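PDB 5WXU: 11S globulin from Wrightia tinctoria, which probably serves as a seed storage protein and binds the plant hormone auxin, which it may thereby sequester. Local coordinates for residues Q76-E88 with L178-E190. Residues are numbered along the deposited sequence; the frame is centred on the assembly and turned at random.
With PO4 (phosphate ion), chain N.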
ATOM      1  N   GLN B  76      19.827  13.678 -22.470  1.00 20.80           N
ATOM      2  CA  GLN B  76      19.823  12.227 -22.563  1.00 23.97           C
ATOM      3  C   GLN B  76      20.091  11.594 -21.229  1.00 20.82           C
ATOM      4  O   GLN B  76      19.457  10.587 -20.938  1.00 22.39           O
ATOM      5  CB  GLN B  76      20.872  11.719 -23.527  1.00 28.51           C
ATOM      6  CG  GLN B  76      20.632  12.204 -24.917  1.00 33.37           C
ATOM      7  CD  GLN B  76      20.200  11.138 -25.854  1.00 41.48           C
ATOM      8  OE1 GLN B  76      19.224  11.317 -26.616  1.00 50.50           O
ATOM      9  NE2 GLN B  76      20.943  10.033 -25.863  1.00 40.86           N
ATOM     10  N   CYS B  77      21.016  12.165 -20.446  1.00 18.97           N
ATOM     11  CA  CYS B  77      21.350  11.666 -19.083  1.00 20.74           C
ATOM     12  C   CYS B  77      20.115  11.804 -18.139  1.00 18.95           C
ATOM     13  O   CYS B  77      19.741  10.854 -17.425  1.00 18.56           O
ATOM     14  CB  CYS B  77      22.539  12.435 -18.443  1.00 19.52           C
ATOM     15  SG  CYS B  77      22.708  12.222 -16.655  1.00 20.86           S
ATOM     16  N   ALA B  78      19.428  12.939 -18.232  1.00 21.14           N
ATOM     17  CA  ALA B  78      18.306  13.198 -17.357  1.00 20.41           C
ATOM     18  C   ALA B  78      17.037  12.474 -17.804  1.00 19.16           C
ATOM     19  O   ALA B  78      16.095  12.324 -17.007  1.00 20.12           O
ATOM     20  CB  ALA B  78      18.026  14.661 -17.265  1.00 20.76           C
ATOM     21  N   GLY B  79      17.011  12.014 -19.047  1.00 17.41           N
ATOM     22  CA  GLY B  79      15.888  11.280 -19.528  1.00 18.30           C
ATOM     23  C   GLY B  79      14.701  12.175 -19.841  1.00 17.44           C
ATOM     24  O   GLY B  79      13.568  11.789 -19.629  1.00 17.34           O
ATOM     25  N   ILE B  80      14.967  13.404 -20.283  1.00 15.39           N
ATOM     26  CA  ILE B  80      13.876  14.359 -20.450  1.00 18.10           C
ATOM     27  C   ILE B  80      13.872  15.013 -21.808  1.00 18.75           C
ATOM     28  O   ILE B  80      14.939  15.050 -22.466  1.00 20.62           O
ATOM     29  CB  ILE B  80      13.850  15.449 -19.330  1.00 18.83           C
ATOM     30  CG1 ILE B  80      15.096  16.307 -19.298  1.00 20.35           C
ATOM     31  CG2 ILE B  80      13.524  14.909 -17.928  1.00 18.93           C
ATOM     32  CD1 ILE B  80      14.757  17.672 -19.920  1.00 20.95           C
ATOM     33  N   ASP B  81      12.700  15.518 -22.192  1.00 18.09           N
ATOM     34  CA  ASP B  81      12.578  16.560 -23.241  1.00 21.56           C
ATOM     35  C   ASP B  81      12.095  17.829 -22.607  1.00 20.20           C
ATOM     36  O   ASP B  81      11.339  17.818 -21.611  1.00 20.19           O
ATOM     37  CB  ASP B  81      11.669  16.140 -24.373  1.00 25.64           C
ATOM     38  CG  ASP B  81      12.431  15.325 -25.408  1.00 36.06           C
ATOM     39  OD1 ASP B  81      13.657  15.558 -25.604  1.00 46.55           O
ATOM     40  OD2 ASP B  81      11.847  14.422 -25.984  1.00 40.32           O
ATOM     41  N   ALA B  82      12.519  18.964 -23.181  1.00 19.43           N
ATOM     42  CA  ALA B  82      12.083  20.250 -22.747  1.00 18.35           C
ATOM     43  C   ALA B  82      11.615  21.092 -23.950  1.00 20.87           C
ATOM     44  O   ALA B  82      12.254  21.116 -25.029  1.00 20.81           O
ATOM     45  CB  ALA B  82      13.195  20.942 -21.987  1.00 18.35           C
ATOM     46  N   THR B  83      10.444  21.671 -23.793  1.00 21.18           N
ATOM     47  CA  THR B  83       9.805  22.522 -24.795  1.00 20.98           C
ATOM     48  C   THR B  83       9.256  23.780 -24.191  1.00 19.42           C
ATOM     49  O   THR B  83       8.699  23.775 -23.095  1.00 19.75           O
ATOM     50  CB  THR B  83       8.632  21.811 -25.456  1.00 24.53           C
ATOM     51  OG1 THR B  83       9.030  20.502 -25.839  1.00 23.56           O
ATOM     52  CG2 THR B  83       8.147  22.548 -26.739  1.00 25.46           C
ATOM     53  N   ARG B  84       9.381  24.895 -24.932  1.00 21.16           N
ATOM     54  CA  ARG B  84       8.776  26.192 -24.505  1.00 18.43           C
ATOM     55  C   ARG B  84       7.709  26.542 -25.521  1.00 20.69           C
ATOM     56  O   ARG B  84       8.038  26.893 -26.685  1.00 21.60           O
ATOM     57  CB  ARG B  84       9.814  27.307 -24.336  1.00 19.47           C
ATOM     58  CG  ARG B  84       9.242  28.620 -23.891  1.00 22.01           C
ATOM     59  CD  ARG B  84      10.316  29.552 -23.329  1.00 26.56           C
ATOM     60  NE  ARG B  84      11.316  29.924 -24.319  1.00 26.86           N
ATOM     61  CZ  ARG B  84      12.613  30.201 -24.118  1.00 30.87           C
ATOM     62  NH1 ARG B  84      13.239  30.076 -22.917  1.00 30.35           N
ATOM     63  NH2 ARG B  84      13.347  30.624 -25.189  1.00 31.92           N
ATOM     64  N   HIS B  85       6.447  26.459 -25.117  1.00 17.98           N
ATOM     65  CA  HIS B  85       5.398  26.877 -26.041  1.00 19.40           C
ATOM     66  C   HIS B  85       5.009  28.302 -25.756  1.00 21.04           C
ATOM     67  O   HIS B  85       4.902  28.696 -24.622  1.00 21.11           O
ATOM     68  CB  HIS B  85       4.161  25.996 -25.936  1.00 20.82           C
ATOM     69  CG  HIS B  85       4.365  24.577 -26.309  1.00 20.36           C
ATOM     70  ND1 HIS B  85       4.602  24.134 -27.608  1.00 19.52           N
ATOM     71  CD2 HIS B  85       4.340  23.447 -25.529  1.00 23.71           C
ATOM     72  CE1 HIS B  85       4.696  22.810 -27.606  1.00 27.16           C
ATOM     73  NE2 HIS B  85       4.547  22.369 -26.353  1.00 23.21           N
ATOM     74  N   VAL B  86       4.762  29.086 -26.831  1.00 17.73           N
ATOM     75  CA  VAL B  86       4.427  30.458 -26.674  1.00 20.48           C
ATOM     76  C   VAL B  86       3.156  30.616 -27.467  1.00 21.10           C
ATOM     77  O   VAL B  86       3.171  30.375 -28.667  1.00 23.82           O
ATOM     78  CB  VAL B  86       5.561  31.386 -27.140  1.00 22.76           C
ATOM     79  CG1 VAL B  86       5.068  32.834 -27.103  1.00 24.31           C
ATOM     80  CG2 VAL B  86       6.778  31.215 -26.234  1.00 22.81           C
ATOM     81  N   ILE B  87       2.042  30.879 -26.795  1.00 21.41           N
ATOM     82  CA  ILE B  87       0.734  30.872 -27.408  1.00 22.36           C
ATOM     83  C   ILE B  87       0.259  32.322 -27.441  1.00 22.09           C
ATOM     84  O   ILE B  87       0.034  32.897 -26.415  1.00 23.01           O
ATOM     85  CB  ILE B  87      -0.271  30.009 -26.621  1.00 22.18           C
ATOM     86  CG1 ILE B  87       0.229  28.525 -26.483  1.00 23.43           C
ATOM     87  CG2 ILE B  87      -1.648  29.972 -27.244  1.00 21.06           C
ATOM     88  CD1 ILE B  87      -0.509  27.742 -25.415  1.00 22.84           C
ATOM     89  N   GLU B  88       0.007  32.842 -28.629  1.00 24.23           N
ATOM     90  CA  GLU B  88      -0.553  34.194 -28.771  1.00 23.96           C
ATOM     91  C   GLU B  88      -1.889  34.386 -28.168  1.00 21.55           C
ATOM     92  O   GLU B  88      -2.636  33.449 -27.925  1.00 22.51           O
ATOM     93  CB  GLU B  88      -0.642  34.568 -30.256  1.00 28.74           C
ATOM     94  CG  GLU B  88       0.724  34.725 -30.873  1.00 34.34           C
ATOM     95  CD  GLU B  88       0.679  34.896 -32.405  1.00 44.69           C
ATOM     96  OE1 GLU B  88      -0.377  35.324 -32.966  1.00 43.66           O
ATOM     97  OE2 GLU B  88       1.707  34.573 -33.066  1.00 57.03           O
ATOM     98  N   LEU B 178       0.792  33.475 -23.553  1.00 18.95           N
ATOM     99  CA  LEU B 178       0.811  32.390 -22.562  1.00 20.10           C
ATOM    100  C   LEU B 178       2.034  31.567 -22.827  1.00 19.65           C
ATOM    101  O   LEU B 178       2.196  31.078 -23.931  1.00 21.11           O
ATOM    102  CB  LEU B 178      -0.424  31.603 -22.725  1.00 19.19           C
ATOM    103  CG  LEU B 178      -0.602  30.341 -21.853  1.00 18.68           C
ATOM    104  CD1 LEU B 178      -0.672  30.725 -20.399  1.00 18.85           C
ATOM    105  CD2 LEU B 178      -1.887  29.634 -22.229  1.00 16.19           C
ATOM    106  N   VAL B 179       2.945  31.411 -21.861  1.00 19.69           N
ATOM    107  CA  VAL B 179       4.251  30.799 -22.131  1.00 19.20           C
ATOM    108  C   VAL B 179       4.267  29.577 -21.183  1.00 18.11           C
ATOM    109  O   VAL B 179       4.102  29.759 -19.975  1.00 17.69           O
ATOM    110  CB  VAL B 179       5.431  31.724 -21.831  1.00 21.85           C
ATOM    111  CG1 VAL B 179       6.733  30.987 -21.900  1.00 19.18           C
ATOM    112  CG2 VAL B 179       5.394  32.914 -22.802  1.00 22.46           C
ATOM    113  N   LEU B 180       4.319  28.411 -21.816  1.00 17.30           N
ATOM    114  CA  LEU B 180       4.418  27.118 -21.112  1.00 18.78           C
ATOM    115  C   LEU B 180       5.785  26.432 -21.281  1.00 19.79           C
ATOM    116  O   LEU B 180       6.245  26.163 -22.399  1.00 21.80           O
ATOM    117  CB  LEU B 180       3.310  26.213 -21.614  1.00 17.95           C
ATOM    118  CG  LEU B 180       1.869  26.743 -21.648  1.00 17.62           C
ATOM    119  CD1 LEU B 180       0.984  25.693 -22.272  1.00 19.88           C
ATOM    120  CD2 LEU B 180       1.353  27.267 -20.290  1.00 17.76           C
ATOM    121  N   LEU B 181       6.435  26.085 -20.175  1.00 18.12           N
ATOM    122  CA  LEU B 181       7.646  25.340 -20.191  1.00 18.66           C
ATOM    123  C   LEU B 181       7.223  23.904 -19.786  1.00 21.28           C
ATOM    124  O   LEU B 181       6.754  23.737 -18.679  1.00 20.56           O
ATOM    125  CB  LEU B 181       8.636  25.813 -19.184  1.00 22.70           C
ATOM    126  CG  LEU B 181       9.941  24.987 -19.216  1.00 26.95           C
ATOM    127  CD1 LEU B 181      10.829  25.648 -20.237  1.00 31.57           C
ATOM    128  CD2 LEU B 181      10.598  24.811 -17.864  1.00 32.70           C
ATOM    129  N   VAL B 182       7.423  22.951 -20.689  1.00 19.52           N
ATOM    130  CA  VAL B 182       6.971  21.534 -20.576  1.00 18.08           C
ATOM    131  C   VAL B 182       8.217  20.668 -20.465  1.00 19.14           C
ATOM    132  O   VAL B 182       9.096  20.644 -21.365  1.00 18.13           O
ATOM    133  CB  VAL B 182       6.165  21.074 -21.756  1.00 20.43           C
ATOM    134  CG1 VAL B 182       5.619  19.680 -21.480  1.00 19.75           C
ATOM    135  CG2 VAL B 182       5.013  22.035 -22.094  1.00 21.00           C
ATOM    136  N   ILE B 183       8.288  19.931 -19.360  1.00 15.82           N
ATOM    137  CA  ILE B 183       9.329  18.964 -19.120  1.00 16.42           C
ATOM    138  C   ILE B 183       8.645  17.608 -19.211  1.00 16.62           C
ATOM    139  O   ILE B 183       7.787  17.238 -18.383  1.00 16.55           O
ATOM    140  CB  ILE B 183      10.002  19.121 -17.781  1.00 17.20           C
ATOM    141  CG1 ILE B 183      10.550  20.516 -17.554  1.00 18.46           C
ATOM    142  CG2 ILE B 183      11.156  18.128 -17.648  1.00 18.44           C
ATOM    143  CD1 ILE B 183      11.409  21.080 -18.670  1.00 19.86           C
ATOM    144  N   HIS B 184       9.016  16.867 -20.235  1.00 15.87           N
ATOM    145  CA  HIS B 184       8.541  15.477 -20.424  1.00 17.95           C
ATOM    146  C   HIS B 184       9.522  14.499 -19.855  1.00 17.38           C
ATOM    147  O   HIS B 184      10.716  14.612 -20.155  1.00 17.41           O
ATOM    148  CB  HIS B 184       8.308  15.135 -21.884  1.00 16.34           C
ATOM    149  CG  HIS B 184       7.065  15.696 -22.468  1.00 20.13           C
ATOM    150  ND1 HIS B 184       7.089  16.849 -23.222  1.00 22.51           N
ATOM    151  CD2 HIS B 184       5.776  15.240 -22.516  1.00 22.33           C
ATOM    152  CE1 HIS B 184       5.874  17.137 -23.638  1.00 21.23           C
ATOM    153  NE2 HIS B 184       5.052  16.184 -23.221  1.00 22.80           N
ATOM    154  N   ASP B 185       9.049  13.561 -19.024  1.00 14.17           N
ATOM    155  CA  ASP B 185       9.935  12.575 -18.374  1.00 14.81           C
ATOM    156  C   ASP B 185       9.957  11.316 -19.206  1.00 15.12           C
ATOM    157  O   ASP B 185       9.099  10.408 -19.057  1.00 15.04           O
ATOM    158  CB  ASP B 185       9.415  12.342 -16.948  1.00 14.78           C
ATOM    159  CG  ASP B 185      10.247  11.395 -16.187  1.00 15.93           C
ATOM    160  OD1 ASP B 185      11.329  11.001 -16.695  1.00 17.99           O
ATOM    161  OD2 ASP B 185       9.734  10.956 -15.098  1.00 17.99           O
ATOM    162  N   LEU B 186      10.890  11.241 -20.140  1.00 15.99           N
ATOM    163  CA  LEU B 186      10.925  10.105 -21.045  1.00 15.76           C
ATOM    164  C   LEU B 186      11.247   8.772 -20.395  1.00 15.28           C
ATOM    165  O   LEU B 186      10.777   7.758 -20.848  1.00 15.99           O
ATOM    166  CB  LEU B 186      11.997  10.327 -22.126  1.00 15.76           C
ATOM    167  CG  LEU B 186      11.766  11.593 -22.968  1.00 18.14           C
ATOM    168  CD1 LEU B 186      12.926  11.703 -23.967  1.00 20.73           C
ATOM    169  CD2 LEU B 186      10.451  11.643 -23.688  1.00 19.58           C
ATOM    170  N   SER B 187      12.069   8.746 -19.365  1.00 14.40           N
ATOM    171  CA  SER B 187      12.493   7.513 -18.766  1.00 16.60           C
ATOM    172  C   SER B 187      11.477   6.957 -17.796  1.00 16.14           C
ATOM    173  O   SER B 187      11.743   5.937 -17.169  1.00 15.93           O
ATOM    174  CB  SER B 187      13.871   7.612 -18.066  1.00 16.28           C
ATOM    175  OG  SER B 187      13.794   8.233 -16.786  1.00 16.74           O
ATOM    176  N   ASN B 188      10.367   7.636 -17.641  1.00 14.91           N
ATOM    177  CA  ASN B 188       9.293   7.236 -16.699  1.00 14.66           C
ATOM    178  C   ASN B 188       8.738   5.868 -17.025  1.00 15.24           C
ATOM    179  O   ASN B 188       8.643   5.495 -18.151  1.00 16.48           O
ATOM    180  CB  ASN B 188       8.173   8.300 -16.762  1.00 14.96           C
ATOM    181  CG  ASN B 188       7.287   8.286 -15.525  1.00 16.44           C
ATOM    182  OD1 ASN B 188       6.320   7.464 -15.428  1.00 16.30           O
ATOM    183  ND2 ASN B 188       7.531   9.243 -14.621  1.00 15.26           N
ATOM    184  N   ARG B 189       8.337   5.099 -15.967  1.00 14.50           N
ATOM    185  CA  ARG B 189       7.696   3.830 -16.210  1.00 14.83           C
ATOM    186  C   ARG B 189       6.470   3.922 -17.126  1.00 14.73           C
ATOM    187  O   ARG B 189       6.140   2.906 -17.762  1.00 15.64           O
ATOM    188  CB  ARG B 189       7.333   3.172 -14.887  1.00 16.56           C
ATOM    189  CG  ARG B 189       6.352   3.938 -14.048  1.00 19.23           C
ATOM    190  CD  ARG B 189       6.176   3.455 -12.622  1.00 21.40           C
ATOM    191  NE  ARG B 189       5.286   4.342 -11.899  1.00 24.05           N
ATOM    192  CZ  ARG B 189       4.791   4.108 -10.669  1.00 31.32           C
ATOM    193  NH1 ARG B 189       5.158   3.018  -9.981  1.00 31.33           N
ATOM    194  NH2 ARG B 189       3.945   4.982 -10.113  1.00 28.54           N
ATOM    195  N   GLU B 190       5.798   5.071 -17.169  1.00 14.78           N
ATOM    196  CA  GLU B 190       4.611   5.201 -18.013  1.00 16.05           C
ATOM    197  C   GLU B 190       4.960   5.124 -19.524  1.00 15.96           C
ATOM    198  O   GLU B 190       4.062   4.863 -20.303  1.00 16.03           O
ATOM    199  CB  GLU B 190       3.862   6.504 -17.746  1.00 16.82           C
ATOM    200  CG  GLU B 190       3.155   6.569 -16.378  1.00 17.45           C
ATOM    201  CD  GLU B 190       2.303   7.811 -16.165  1.00 23.02           C
ATOM    202  OE1 GLU B 190       2.345   8.773 -16.969  1.00 21.88           O
ATOM    203  OE2 GLU B 190       1.542   7.812 -15.165  1.00 26.01           O
TER
HETATM  204  P   PO4 N 501       2.755  18.577 -25.999  1.00 44.29           P
HETATM  205  O1  PO4 N 501       2.185  17.538 -27.091  1.00 26.75           O
HETATM  206  O2  PO4 N 501       1.830  19.306 -25.039  1.00 45.13           O
HETATM  207  O3  PO4 N 501       3.467  17.750 -24.920  1.00 48.11           O
HETATM  208  O4  PO4 N 501       3.932  19.446 -26.445  1.00 35.10           O
HETATM  209  O   HOH W   1      14.003  10.849 -16.343  1.00 17.52           O
HETATM  210  O   HOH W   2       8.834  18.635 -23.695  1.00 29.76           O
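The carbonyl O of V182 takes two donors: the backbone N of T83 at 3.0 Å and a water that is also hydrogen-bonded to T83 OG1, 2.8 Å away, and to H184 ND1. The water thus ties side chains of both strands to the backbone, while R199 also holds T83 OG1 and N98 OD1 holds the NE2 of H184. In return V182 N meets T83 O at 2.8 Å in a nearly straight bond (174°). Paired bonds of this kind recur at D81–H184, H85–L180 and I87–L178, so strands 80-87 and 178-185 run antiparallel in unbroken register.

On the face carrying T83, H85 and H184, a phosphate, probably from the crystallisation liquor, accepts from H85 NE2 at 3.0 Å. With CG beside its own backbone N (chi1 -64°), the H85 ring sets its CD2 edge against V182 CG2 (3.8 Å) and turns one face to the T83 CG2 methyl, which lies toward the rim; S65 holds ND1. S96, N98, H168 and R199 complete the phosphate site. Further along this face, I87 CD1 packs against both L178 CD2 and L180 CD1.

The other face is mainly apolar: I183 CD1 abuts A82 CB at 3.8 Å, and R84 lays its CG alongside V179 CG1 before its guanidinium reaches E66 and Y357. Flanked by strands 63-67 and 102-108, the pair forms the centre of an antiparallel sheet of the N-terminal cupin beta-barrel, the phosphate bound on its histidine-bearing face.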